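Long-range contact in penicillin binding protein 2X (Streptococcus thermophilus, PDB 5U47), which is a penicillin-binding protein and probably a transpeptidase that cross-links peptidoglycan strands as part of the division machinery building the septal wall: residues A[24-36]-A[177-191]. The protein carries 1 engineered substitution. Numbering follows the deposited sequence.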
loop_
_atom_site.group_PDB
_atom_site.type_symbol
_atom_site.label_atom_id
_atom_site.label_comp_id
_atom_site.label_asym_id
_atom_site.label_seq_id
_atom_site.Cartn_x
_atom_site.Cartn_y
_atom_site.Cartn_z
ATOM N N THR A 24 -8.092 8.868 -41.050
ATOM C CA THR A 24 -7.696 9.296 -39.666
ATOM C C THR A 24 -8.338 8.381 -38.594
ATOM O O THR A 24 -9.556 8.177 -38.569
ATOM C CB THR A 24 -8.016 10.790 -39.418
ATOM O OG1 THR A 24 -7.739 11.132 -38.050
ATOM C CG2 THR A 24 -9.488 11.113 -39.748
ATOM N N LYS A 25 -7.498 7.839 -37.719
ATOM C CA LYS A 25 -7.930 6.901 -36.687
ATOM C C LYS A 25 -8.278 7.574 -35.354
ATOM O O LYS A 25 -7.864 8.703 -35.081
ATOM C CB LYS A 25 -6.809 5.893 -36.424
ATOM C CG LYS A 25 -6.362 5.072 -37.633
ATOM C CD LYS A 25 -7.389 4.026 -38.017
ATOM C CE LYS A 25 -6.913 3.185 -39.188
ATOM N NZ LYS A 25 -5.622 2.478 -38.926
ATOM N N THR A 26 -9.028 6.841 -34.533
ATOM C CA THR A 26 -9.418 7.264 -33.194
ATOM C C THR A 26 -9.096 6.112 -32.255
ATOM O O THR A 26 -9.412 4.966 -32.552
ATOM C CB THR A 26 -10.929 7.547 -33.099
ATOM O OG1 THR A 26 -11.292 8.529 -34.071
ATOM C CG2 THR A 26 -11.324 8.037 -31.700
ATOM N N ILE A 27 -8.461 6.426 -31.133
ATOM C CA ILE A 27 -8.111 5.431 -30.142
ATOM C C ILE A 27 -9.374 4.822 -29.521
ATOM O O ILE A 27 -10.374 5.517 -29.303
ATOM C CB ILE A 27 -7.235 6.058 -29.027
ATOM C CG1 ILE A 27 -5.892 6.529 -29.605
ATOM C CG2 ILE A 27 -6.999 5.068 -27.879
ATOM C CD1 ILE A 27 -5.076 7.380 -28.650
ATOM N N VAL A 28 -9.320 3.511 -29.293
ATOM C CA VAL A 28 -10.379 2.769 -28.611
ATOM C C VAL A 28 -9.708 2.259 -27.331
ATOM O O VAL A 28 -8.789 1.435 -27.376
ATOM C CB VAL A 28 -10.939 1.612 -29.469
ATOM C CG1 VAL A 28 -11.987 0.815 -28.709
ATOM C CG2 VAL A 28 -11.558 2.155 -30.741
ATOM N N ALA A 29 -10.115 2.806 -26.195
ATOM C CA ALA A 29 -9.527 2.431 -24.929
ATOM C C ALA A 29 -9.796 0.972 -24.625
ATOM O O ALA A 29 -10.891 0.476 -24.840
ATOM C CB ALA A 29 -10.082 3.301 -23.807
ATOM N N ALA A 30 -8.776 0.286 -24.156
ATOM C CA ALA A 30 -8.913 -1.099 -23.746
ATOM C C ALA A 30 -9.655 -1.163 -22.406
ATOM O O ALA A 30 -9.696 -0.182 -21.648
ATOM C CB ALA A 30 -7.534 -1.725 -23.592
ATOM N N LYS A 31 -10.253 -2.313 -22.129
ATOM C CA LYS A 31 -10.864 -2.538 -20.853
ATOM C C LYS A 31 -9.746 -2.516 -19.784
ATOM O O LYS A 31 -8.722 -3.195 -19.914
ATOM C CB LYS A 31 -11.550 -3.892 -20.822
ATOM C CG LYS A 31 -12.083 -4.259 -19.449
ATOM C CD LYS A 31 -12.627 -5.656 -19.392
ATOM C CE LYS A 31 -13.134 -5.942 -17.991
ATOM N NZ LYS A 31 -13.553 -7.362 -17.848
ATOM N N ARG A 32 -9.954 -1.732 -18.740
ATOM C CA ARG A 32 -9.014 -1.644 -17.649
ATOM C C ARG A 32 -9.167 -2.879 -16.769
ATOM O O ARG A 32 -10.286 -3.345 -16.517
ATOM C CB ARG A 32 -9.288 -0.377 -16.840
ATOM C CG ARG A 32 -8.292 -0.083 -15.732
ATOM C CD ARG A 32 -8.606 1.272 -15.107
ATOM N NE ARG A 32 -7.663 1.650 -14.060
ATOM C CZ ARG A 32 -6.453 2.158 -14.282
ATOM N NH1 ARG A 32 -5.997 2.329 -15.530
ATOM N NH2 ARG A 32 -5.678 2.472 -13.265
ATOM N N GLY A 33 -8.041 -3.380 -16.277
ATOM C CA GLY A 33 -8.021 -4.531 -15.419
ATOM C C GLY A 33 -8.835 -4.315 -14.163
ATOM O O GLY A 33 -9.050 -3.184 -13.731
ATOM N N THR A 34 -9.312 -5.421 -13.608
ATOM C CA THR A 34 -10.091 -5.406 -12.393
ATOM C C THR A 34 -9.138 -5.556 -11.224
ATOM O O THR A 34 -8.146 -6.275 -11.328
ATOM C CB THR A 34 -11.095 -6.572 -12.404
ATOM O OG1 THR A 34 -12.051 -6.332 -13.415
ATOM C CG2 THR A 34 -11.824 -6.727 -11.080
ATOM N N ILE A 35 -9.459 -4.886 -10.121
ATOM C CA ILE A 35 -8.710 -4.995 -8.876
ATOM C C ILE A 35 -9.575 -5.822 -7.951
ATOM O O ILE A 35 -10.759 -5.471 -7.705
ATOM C CB ILE A 35 -8.420 -3.621 -8.238
ATOM C CG1 ILE A 35 -7.563 -2.785 -9.192
ATOM C CG2 ILE A 35 -7.686 -3.800 -6.907
ATOM C CD1 ILE A 35 -7.460 -1.319 -8.818
ATOM N N TYR A 36 -8.993 -6.904 -7.450
ATOM C CA TYR A 36 -9.665 -7.845 -6.568
ATOM C C TYR A 36 -9.030 -7.906 -5.186
ATOM O O TYR A 36 -7.895 -7.453 -4.971
ATOM C CB TYR A 36 -9.539 -9.264 -7.145
ATOM C CG TYR A 36 -10.218 -9.542 -8.471
ATOM C CD1 TYR A 36 -11.599 -9.716 -8.549
ATOM C CD2 TYR A 36 -9.479 -9.705 -9.632
ATOM C CE1 TYR A 36 -12.220 -10.024 -9.741
ATOM C CE2 TYR A 36 -10.087 -9.999 -10.840
ATOM C CZ TYR A 36 -11.460 -10.158 -10.887
ATOM O OH TYR A 36 -12.064 -10.431 -12.067
ATOM N N GLU A 177 -4.542 2.533 -8.147
ATOM C CA GLU A 177 -4.962 2.781 -9.540
ATOM C C GLU A 177 -3.858 3.486 -10.312
ATOM O O GLU A 177 -3.523 3.087 -11.454
ATOM C CB GLU A 177 -6.241 3.621 -9.568
ATOM C CG GLU A 177 -7.486 2.871 -9.118
ATOM C CD GLU A 177 -8.143 2.012 -10.205
ATOM O OE1 GLU A 177 -7.486 1.603 -11.193
ATOM O OE2 GLU A 177 -9.356 1.749 -10.067
ATOM N N ARG A 178 -3.269 4.514 -9.704
ATOM C CA ARG A 178 -2.176 5.237 -10.356
ATOM C C ARG A 178 -0.894 4.416 -10.334
ATOM O O ARG A 178 -0.218 4.303 -11.349
ATOM C CB ARG A 178 -1.910 6.583 -9.696
ATOM C CG ARG A 178 -0.851 7.393 -10.440
ATOM C CD ARG A 178 -0.527 8.710 -9.763
ATOM N NE ARG A 178 0.342 9.535 -10.598
ATOM C CZ ARG A 178 0.722 10.767 -10.292
ATOM N NH1 ARG A 178 0.315 11.321 -9.159
ATOM N NH2 ARG A 178 1.509 11.445 -11.121
ATOM N N SER A 179 -0.572 3.829 -9.182
ATOM C CA SER A 179 0.673 3.053 -9.057
ATOM C C SER A 179 0.824 1.887 -10.050
ATOM O O SER A 179 1.895 1.691 -10.613
ATOM C CB SER A 179 0.869 2.579 -7.613
ATOM O OG SER A 179 0.958 3.694 -6.738
ATOM N N LEU A 180 -0.253 1.138 -10.267
ATOM C CA LEU A 180 -0.229 -0.032 -11.165
ATOM C C LEU A 180 -0.870 0.270 -12.517
ATOM O O LEU A 180 -1.324 -0.632 -13.235
ATOM C CB LEU A 180 -0.955 -1.206 -10.520
ATOM C CG LEU A 180 -0.472 -1.626 -9.133
ATOM C CD1 LEU A 180 -1.065 -2.982 -8.789
ATOM C CD2 LEU A 180 1.030 -1.692 -9.019
ATOM N N ASN A 181 -0.887 1.541 -12.872
ATOM C CA ASN A 181 -1.544 1.958 -14.094
ATOM C C ASN A 181 -1.008 1.235 -15.333
ATOM O O ASN A 181 -1.781 0.930 -16.226
ATOM C CB ASN A 181 -1.401 3.462 -14.282
ATOM C CG ASN A 181 -2.484 4.035 -15.142
ATOM O OD1 ASN A 181 -3.639 4.067 -14.745
ATOM N ND2 ASN A 181 -2.111 4.520 -16.337
ATOM N N SER A 182 0.290 0.943 -15.374
ATOM C CA SER A 182 0.869 0.269 -16.540
ATOM C C SER A 182 0.294 -1.122 -16.704
ATOM O O SER A 182 -0.056 -1.510 -17.809
ATOM C CB SER A 182 2.390 0.203 -16.467
ATOM O OG SER A 182 2.936 1.502 -16.490
ATOM N N LEU A 183 0.178 -1.866 -15.606
ATOM C CA LEU A 183 -0.405 -3.207 -15.658
ATOM C C LEU A 183 -1.918 -3.185 -15.909
ATOM O O LEU A 183 -2.445 -3.968 -16.711
ATOM C CB LEU A 183 -0.116 -3.963 -14.353
ATOM C CG LEU A 183 1.360 -4.277 -14.082
ATOM C CD1 LEU A 183 1.585 -4.701 -12.639
ATOM C CD2 LEU A 183 1.812 -5.354 -15.036
ATOM N N LEU A 184 -2.616 -2.274 -15.241
ATOM C CA LEU A 184 -4.070 -2.208 -15.329
ATOM C C LEU A 184 -4.585 -1.770 -16.694
ATOM O O LEU A 184 -5.670 -2.166 -17.083
ATOM C CB LEU A 184 -4.621 -1.271 -14.262
ATOM C CG LEU A 184 -4.543 -1.816 -12.839
ATOM C CD1 LEU A 184 -4.798 -0.705 -11.829
ATOM C CD2 LEU A 184 -5.530 -2.952 -12.643
ATOM N N THR A 185 -3.793 -0.954 -17.386
ATOM C CA THR A 185 -4.162 -0.385 -18.657
ATOM C C THR A 185 -3.817 -1.348 -19.760
ATOM O O THR A 185 -2.682 -1.820 -19.865
ATOM C CB THR A 185 -3.417 0.942 -18.903
ATOM O OG1 THR A 185 -3.704 1.841 -17.831
ATOM C CG2 THR A 185 -3.843 1.586 -20.229
ATOM N N GLY A 186 -4.793 -1.649 -20.588
ATOM C CA GLY A 186 -4.541 -2.570 -21.677
ATOM C C GLY A 186 -3.843 -1.859 -22.827
ATOM O O GLY A 186 -3.391 -0.723 -22.694
ATOM N N THR A 187 -3.748 -2.539 -23.953
ATOM C CA THR A 187 -3.178 -1.949 -25.142
ATOM C C THR A 187 -4.363 -1.421 -25.909
ATOM O O THR A 187 -5.302 -2.159 -26.234
ATOM C CB THR A 187 -2.384 -2.986 -25.955
ATOM O OG1 THR A 187 -1.354 -3.522 -25.111
ATOM C CG2 THR A 187 -1.756 -2.358 -27.219
ATOM N N ASP A 188 -4.330 -0.134 -26.190
ATOM C CA ASP A 188 -5.421 0.491 -26.902
ATOM C C ASP A 188 -5.680 -0.080 -28.298
ATOM O O ASP A 188 -4.787 -0.611 -28.955
ATOM C CB ASP A 188 -5.183 1.987 -27.012
ATOM C CG ASP A 188 -5.321 2.700 -25.683
ATOM O OD1 ASP A 188 -5.990 2.166 -24.747
ATOM O OD2 ASP A 188 -4.768 3.814 -25.576
ATOM N N GLY A 189 -6.949 0.001 -28.691
ATOM C CA GLY A 189 -7.415 -0.420 -29.994
ATOM C C GLY A 189 -7.466 0.794 -30.899
ATOM O O GLY A 189 -7.014 1.871 -30.525
ATOM N N GLU A 190 -8.054 0.629 -32.072
ATOM C CA GLU A 190 -8.102 1.696 -33.040
ATOM C C GLU A 190 -9.378 1.529 -33.847
ATOM O O GLU A 190 -9.815 0.402 -34.089
ATOM C CB GLU A 190 -6.882 1.560 -33.960
ATOM C CG GLU A 190 -6.353 2.855 -34.537
ATOM C CD GLU A 190 -5.530 3.667 -33.544
ATOM O OE1 GLU A 190 -5.449 4.905 -33.703
ATOM O OE2 GLU A 190 -4.949 3.083 -32.610
ATOM N N ALA A 191 -9.990 2.638 -34.239
ATOM C CA ALA A 191 -11.184 2.580 -35.065
ATOM C C ALA A 191 -11.279 3.778 -35.989
ATOM O O ALA A 191 -10.655 4.822 -35.763
ATOM C CB ALA A 191 -12.426 2.501 -34.198
HETATM O O HOH W 1 -11.823 7.965 -36.739
HETATM O O HOH W 2 -5.160 7.486 -33.382
HETATM O O HOH W 3 -7.276 0.277 -20.266
#
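T26 to V28 pair antiparallel with G189 to A191, T26 with A191 and V28 with G189 as the hydrogen-bonded pairs, and the chains run on side by side until G33 N meets L184 O at 2.8 Å. On the sheet face of T26 and V28, V28 CG2 packs on A191 CB at 3.6 Å. Beyond the strands, A30 CB sits over the bare CA of G186, and a water joins A30 O to G186 N. R32 dominates the far end. Its guanidinium reaches the two short helices because CG lies anti to the backbone N (chi1 -175°) and the chain is extended to NE. R32 NE and NH2 approach E177 side-on, both donating to OE1 at 2.9 Å in a salt bridge. R32 NH1 and NH2 share N181 OD1 end-on at 3.0 Å. These acceptors lie near the guanidinium plane, and L184 CB covers one face, 3.9 Å above it. R142 makes a second salt bridge, to E177 OE2, and G172 N also donates to N181 OD1. The contact thus joins the loop after the N-terminal strand to helices 175-179 and 181-184 through a buried arginine, its rotation fixed by E177 and N181 and its charge probably offset by E177, itself shared between two arginines.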